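Local coordinates for uncharacterized protein (Bacteroides dorei DSM 17855, PDB 5TGF), which is a putative beta-lactamase-related serine hydrolase whose natural substrate is not established and which can bind calcium, at residues Trp20-Ile31 and Asp318-Leu329. Numbering follows the deposited sequence.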
loop_
_atom_site.group_PDB
_atom_site.type_symbol
_atom_site.label_atom_id
_atom_site.label_comp_id
_atom_site.label_asym_id
_atom_site.label_seq_id
_atom_site.Cartn_x
_atom_site.Cartn_y
_atom_site.Cartn_z
ATOM N N TRP A 20 17.884 -5.721 -14.657
ATOM C CA TRP A 20 16.584 -5.172 -15.104
ATOM C C TRP A 20 16.757 -3.925 -16.001
ATOM O O TRP A 20 16.034 -3.744 -16.969
ATOM C CB TRP A 20 15.672 -4.805 -13.952
ATOM C CG TRP A 20 15.325 -5.938 -13.017
ATOM C CD1 TRP A 20 15.280 -7.283 -13.316
ATOM C CD2 TRP A 20 14.956 -5.813 -11.634
ATOM N NE1 TRP A 20 14.907 -7.999 -12.186
ATOM C CE2 TRP A 20 14.713 -7.112 -11.145
ATOM C CE3 TRP A 20 14.767 -4.720 -10.775
ATOM C CZ2 TRP A 20 14.275 -7.345 -9.836
ATOM C CZ3 TRP A 20 14.378 -4.963 -9.446
ATOM C CH2 TRP A 20 14.188 -6.267 -8.982
HETATM N N MSE A 21 17.744 -3.094 -15.707
HETATM C CA MSE A 21 17.980 -1.885 -16.508
HETATM C C MSE A 21 18.596 -2.282 -17.848
HETATM O O MSE A 21 18.193 -1.777 -18.893
HETATM C CB MSE A 21 18.913 -0.909 -15.785
HETATM C CG MSE A 21 18.439 -0.564 -14.354
HETATM SE SE MSE A 21 16.798 0.529 -14.445
HETATM C CE MSE A 21 16.200 0.177 -12.611
ATOM N N ASP A 22 19.529 -3.232 -17.833
ATOM C CA ASP A 22 20.166 -3.678 -19.064
ATOM C C ASP A 22 19.188 -4.369 -20.017
ATOM O O ASP A 22 19.312 -4.225 -21.236
ATOM C CB ASP A 22 21.342 -4.609 -18.757
ATOM C CG ASP A 22 22.459 -3.911 -18.003
ATOM O OD1 ASP A 22 22.533 -2.669 -18.046
ATOM O OD2 ASP A 22 23.228 -4.595 -17.296
ATOM N N LYS A 23 18.156 -5.029 -19.483
ATOM C CA LYS A 23 17.130 -5.664 -20.341
ATOM C C LYS A 23 16.006 -4.727 -20.751
ATOM O O LYS A 23 15.065 -5.141 -21.422
ATOM C CB LYS A 23 16.530 -6.887 -19.651
ATOM C CG LYS A 23 17.554 -7.963 -19.373
ATOM C CD LYS A 23 17.003 -9.091 -18.515
ATOM C CE LYS A 23 18.155 -9.939 -18.022
ATOM N NZ LYS A 23 17.717 -10.921 -17.002
ATOM N N GLY A 24 16.067 -3.480 -20.307
ATOM C CA GLY A 24 15.093 -2.488 -20.710
ATOM C C GLY A 24 13.717 -2.619 -20.029
ATOM O O GLY A 24 12.754 -2.013 -20.472
ATOM N N TYR A 25 13.622 -3.424 -18.977
ATOM C CA TYR A 25 12.371 -3.525 -18.233
ATOM C C TYR A 25 11.956 -2.178 -17.622
ATOM O O TYR A 25 10.764 -1.893 -17.526
ATOM C CB TYR A 25 12.468 -4.531 -17.107
ATOM C CG TYR A 25 12.858 -5.956 -17.460
ATOM C CD1 TYR A 25 12.545 -6.522 -18.671
ATOM C CD2 TYR A 25 13.450 -6.754 -16.493
ATOM C CE1 TYR A 25 12.851 -7.858 -18.928
ATOM C CE2 TYR A 25 13.803 -8.055 -16.758
ATOM C CZ TYR A 25 13.461 -8.608 -17.962
ATOM O OH TYR A 25 13.821 -9.913 -18.176
ATOM N N TYR A 26 12.930 -1.437 -17.085
ATOM C CA TYR A 26 12.724 -0.063 -16.617
ATOM C C TYR A 26 13.691 0.931 -17.304
ATOM O O TYR A 26 14.817 0.541 -17.626
ATOM C CB TYR A 26 12.997 0.021 -15.112
ATOM C CG TYR A 26 12.208 -0.951 -14.281
ATOM C CD1 TYR A 26 10.863 -0.736 -14.038
ATOM C CD2 TYR A 26 12.818 -2.040 -13.676
ATOM C CE1 TYR A 26 10.128 -1.593 -13.223
ATOM C CE2 TYR A 26 12.097 -2.914 -12.878
ATOM C CZ TYR A 26 10.748 -2.706 -12.675
ATOM O OH TYR A 26 10.049 -3.575 -11.840
ATOM N N PRO A 27 13.283 2.208 -17.466
ATOM C CA PRO A 27 14.212 3.223 -17.988
ATOM C C PRO A 27 15.143 3.764 -16.898
ATOM O O PRO A 27 16.171 4.363 -17.194
ATOM C CB PRO A 27 13.272 4.325 -18.503
ATOM C CG PRO A 27 12.026 4.185 -17.704
ATOM C CD PRO A 27 11.916 2.740 -17.323
ATOM N N GLY A 28 14.779 3.544 -15.645
ATOM C CA GLY A 28 15.488 4.085 -14.507
ATOM C C GLY A 28 14.850 3.520 -13.252
ATOM O O GLY A 28 13.809 2.873 -13.317
ATOM N N GLY A 29 15.454 3.795 -12.110
ATOM C CA GLY A 29 14.940 3.348 -10.831
ATOM C C GLY A 29 15.794 3.866 -9.709
ATOM O O GLY A 29 16.889 4.400 -9.950
ATOM N N ALA A 30 15.362 3.648 -8.475
ATOM C CA ALA A 30 16.199 4.005 -7.339
ATOM C C ALA A 30 15.835 3.136 -6.152
ATOM O O ALA A 30 14.670 2.751 -5.984
ATOM C CB ALA A 30 16.045 5.481 -6.964
ATOM N N ILE A 31 16.823 2.891 -5.298
ATOM C CA ILE A 31 16.603 2.117 -4.090
ATOM C C ILE A 31 17.286 2.747 -2.880
ATOM O O ILE A 31 18.328 3.433 -3.012
ATOM C CB ILE A 31 17.065 0.683 -4.300
ATOM C CG1 ILE A 31 16.617 -0.175 -3.132
ATOM C CG2 ILE A 31 18.564 0.608 -4.501
ATOM C CD1 ILE A 31 16.518 -1.627 -3.483
ATOM N N ASP A 318 10.051 -13.710 -20.716
ATOM C CA ASP A 318 11.131 -14.393 -20.015
ATOM C C ASP A 318 10.808 -14.757 -18.553
ATOM O O ASP A 318 11.679 -15.206 -17.791
ATOM C CB ASP A 318 12.410 -13.549 -20.087
ATOM C CG ASP A 318 12.212 -12.119 -19.554
ATOM O OD1 ASP A 318 11.169 -11.849 -18.910
ATOM O OD2 ASP A 318 13.100 -11.272 -19.809
ATOM N N GLY A 319 9.572 -14.536 -18.140
ATOM C CA GLY A 319 9.174 -14.878 -16.771
ATOM C C GLY A 319 9.334 -13.747 -15.760
ATOM O O GLY A 319 8.901 -13.871 -14.607
ATOM N N PHE A 320 9.937 -12.638 -16.159
ATOM C CA PHE A 320 10.025 -11.473 -15.252
ATOM C C PHE A 320 8.624 -10.942 -14.992
ATOM O O PHE A 320 7.764 -10.929 -15.886
ATOM C CB PHE A 320 10.913 -10.374 -15.855
ATOM C CG PHE A 320 10.822 -9.037 -15.154
ATOM C CD1 PHE A 320 11.660 -8.725 -14.093
ATOM C CD2 PHE A 320 9.922 -8.077 -15.602
ATOM C CE1 PHE A 320 11.564 -7.483 -13.467
ATOM C CE2 PHE A 320 9.866 -6.817 -15.016
ATOM C CZ PHE A 320 10.676 -6.525 -13.952
ATOM N N SER A 321 8.418 -10.427 -13.783
ATOM C CA SER A 321 7.189 -9.748 -13.430
ATOM C C SER A 321 7.518 -8.615 -12.490
ATOM O O SER A 321 8.104 -8.853 -11.424
ATOM C CB SER A 321 6.194 -10.670 -12.725
ATOM O OG SER A 321 5.045 -9.941 -12.300
ATOM N N SER A 322 7.085 -7.402 -12.865
ATOM C CA SER A 322 7.329 -6.228 -12.036
ATOM C C SER A 322 6.450 -6.240 -10.774
ATOM O O SER A 322 6.594 -5.363 -9.910
ATOM C CB SER A 322 7.096 -4.941 -12.832
ATOM O OG SER A 322 5.815 -4.911 -13.418
ATOM N N PHE A 323 5.483 -7.151 -10.706
ATOM C CA PHE A 323 4.646 -7.313 -9.498
ATOM C C PHE A 323 5.060 -8.552 -8.679
ATOM O O PHE A 323 5.562 -8.436 -7.540
ATOM C CB PHE A 323 3.179 -7.376 -9.911
ATOM C CG PHE A 323 2.223 -7.466 -8.759
ATOM C CD1 PHE A 323 2.158 -6.452 -7.801
ATOM C CD2 PHE A 323 1.296 -8.488 -8.699
ATOM C CE1 PHE A 323 1.258 -6.524 -6.744
ATOM C CE2 PHE A 323 0.352 -8.544 -7.673
ATOM C CZ PHE A 323 0.335 -7.556 -6.693
ATOM N N TYR A 324 4.916 -9.727 -9.285
ATOM C CA TYR A 324 5.194 -10.986 -8.567
ATOM C C TYR A 324 6.660 -11.253 -8.298
ATOM O O TYR A 324 6.981 -12.051 -7.417
ATOM C CB TYR A 324 4.575 -12.171 -9.311
ATOM C CG TYR A 324 3.066 -12.078 -9.408
ATOM C CD1 TYR A 324 2.275 -12.295 -8.285
ATOM C CD2 TYR A 324 2.433 -11.787 -10.591
ATOM C CE1 TYR A 324 0.925 -12.232 -8.352
ATOM C CE2 TYR A 324 1.054 -11.724 -10.669
ATOM C CZ TYR A 324 0.313 -11.981 -9.526
ATOM O OH TYR A 324 -1.030 -11.869 -9.558
ATOM N N GLY A 325 7.561 -10.583 -9.025
ATOM C CA GLY A 325 9.006 -10.774 -8.846
ATOM C C GLY A 325 9.606 -9.914 -7.747
ATOM O O GLY A 325 10.705 -10.181 -7.280
ATOM N N SER A 326 8.864 -8.899 -7.300
ATOM C CA SER A 326 9.426 -7.876 -6.415
ATOM C C SER A 326 10.031 -8.350 -5.090
ATOM O O SER A 326 11.078 -7.823 -4.672
ATOM C CB SER A 326 8.343 -6.847 -6.126
ATOM O OG SER A 326 7.987 -6.221 -7.353
ATOM N N PRO A 327 9.426 -9.364 -4.423
ATOM C CA PRO A 327 10.070 -9.829 -3.184
ATOM C C PRO A 327 11.462 -10.417 -3.347
ATOM O O PRO A 327 12.099 -10.688 -2.320
ATOM C CB PRO A 327 9.132 -10.957 -2.680
ATOM C CG PRO A 327 7.877 -10.740 -3.366
ATOM C CD PRO A 327 8.144 -10.050 -4.661
ATOM N N VAL A 328 11.969 -10.580 -4.569
ATOM C CA VAL A 328 13.419 -10.887 -4.723
ATOM C C VAL A 328 14.286 -9.805 -4.052
ATOM O O VAL A 328 15.406 -10.076 -3.582
ATOM C CB VAL A 328 13.857 -11.136 -6.186
ATOM C CG1 VAL A 328 13.920 -9.841 -6.965
ATOM C CG2 VAL A 328 15.214 -11.829 -6.234
ATOM N N LEU A 329 13.757 -8.583 -3.948
ATOM C CA LEU A 329 14.510 -7.488 -3.370
ATOM C C LEU A 329 14.693 -7.657 -1.855
ATOM O O LEU A 329 15.797 -7.541 -1.316
ATOM C CB LEU A 329 13.800 -6.159 -3.649
ATOM C CG LEU A 329 13.808 -5.739 -5.107
ATOM C CD1 LEU A 329 12.701 -4.710 -5.341
ATOM C CD2 LEU A 329 15.175 -5.193 -5.500
#
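Phe-320 lays one face on Tyr-25 and turns an edge to Trp-20, the three rings forming an aromatic cluster where the first and last helices of this beta-lactamase-type fold pack beside the antiparallel sheet. Helix 11-22 ends in a Schellman motif at Gly-24, and the chain turns back through Tyr-25 and Tyr-26 into strand 28-35; residues 318-329 lead into C-terminal helix 328-337. The Phe-320 and Tyr-25 rings form a face-to-face stack, planes 20° apart and centroids separated by 4.0 Å, with Tyr-25 CD2 over the centre of the Phe-320 ring. Lys-23 CB covers the other face of Tyr-25. Against Trp-20 the geometry is edge-to-face: Phe-320 points its CE1 edge at the five-membered ring, planes at 62°, CE1 lying 3.6 Å from NE1. With CG anti to the backbone N (chi1 167°), the Phe-320 ring reaches across to both partners. Tyr-26 adds a contact at the rim, its OH 3.7 Å from Phe-320 CZ and also against Ser-322 CB; Ser-322 OG is hydrogen-bonded to Trp-289 O. Farther along the indole, the six-membered ring meets Val-328 and Leu-329. Val-328 CG1 sits in plane at its edge, 3.8 Å from CZ2, while Leu-329 CD2 touches CH2 and reaches more loosely to Ile-31 CD1 on the strand. Phe-306, from strand 302-307, adds another edge-to-face ring to Trp-20. Two residues ahead of Phe-320 in sequence, Asp-318 forms an Asx turn: its OD1 accepts from Phe-320 N at 3.1 Å, the donor approaching from above the carboxylate plane.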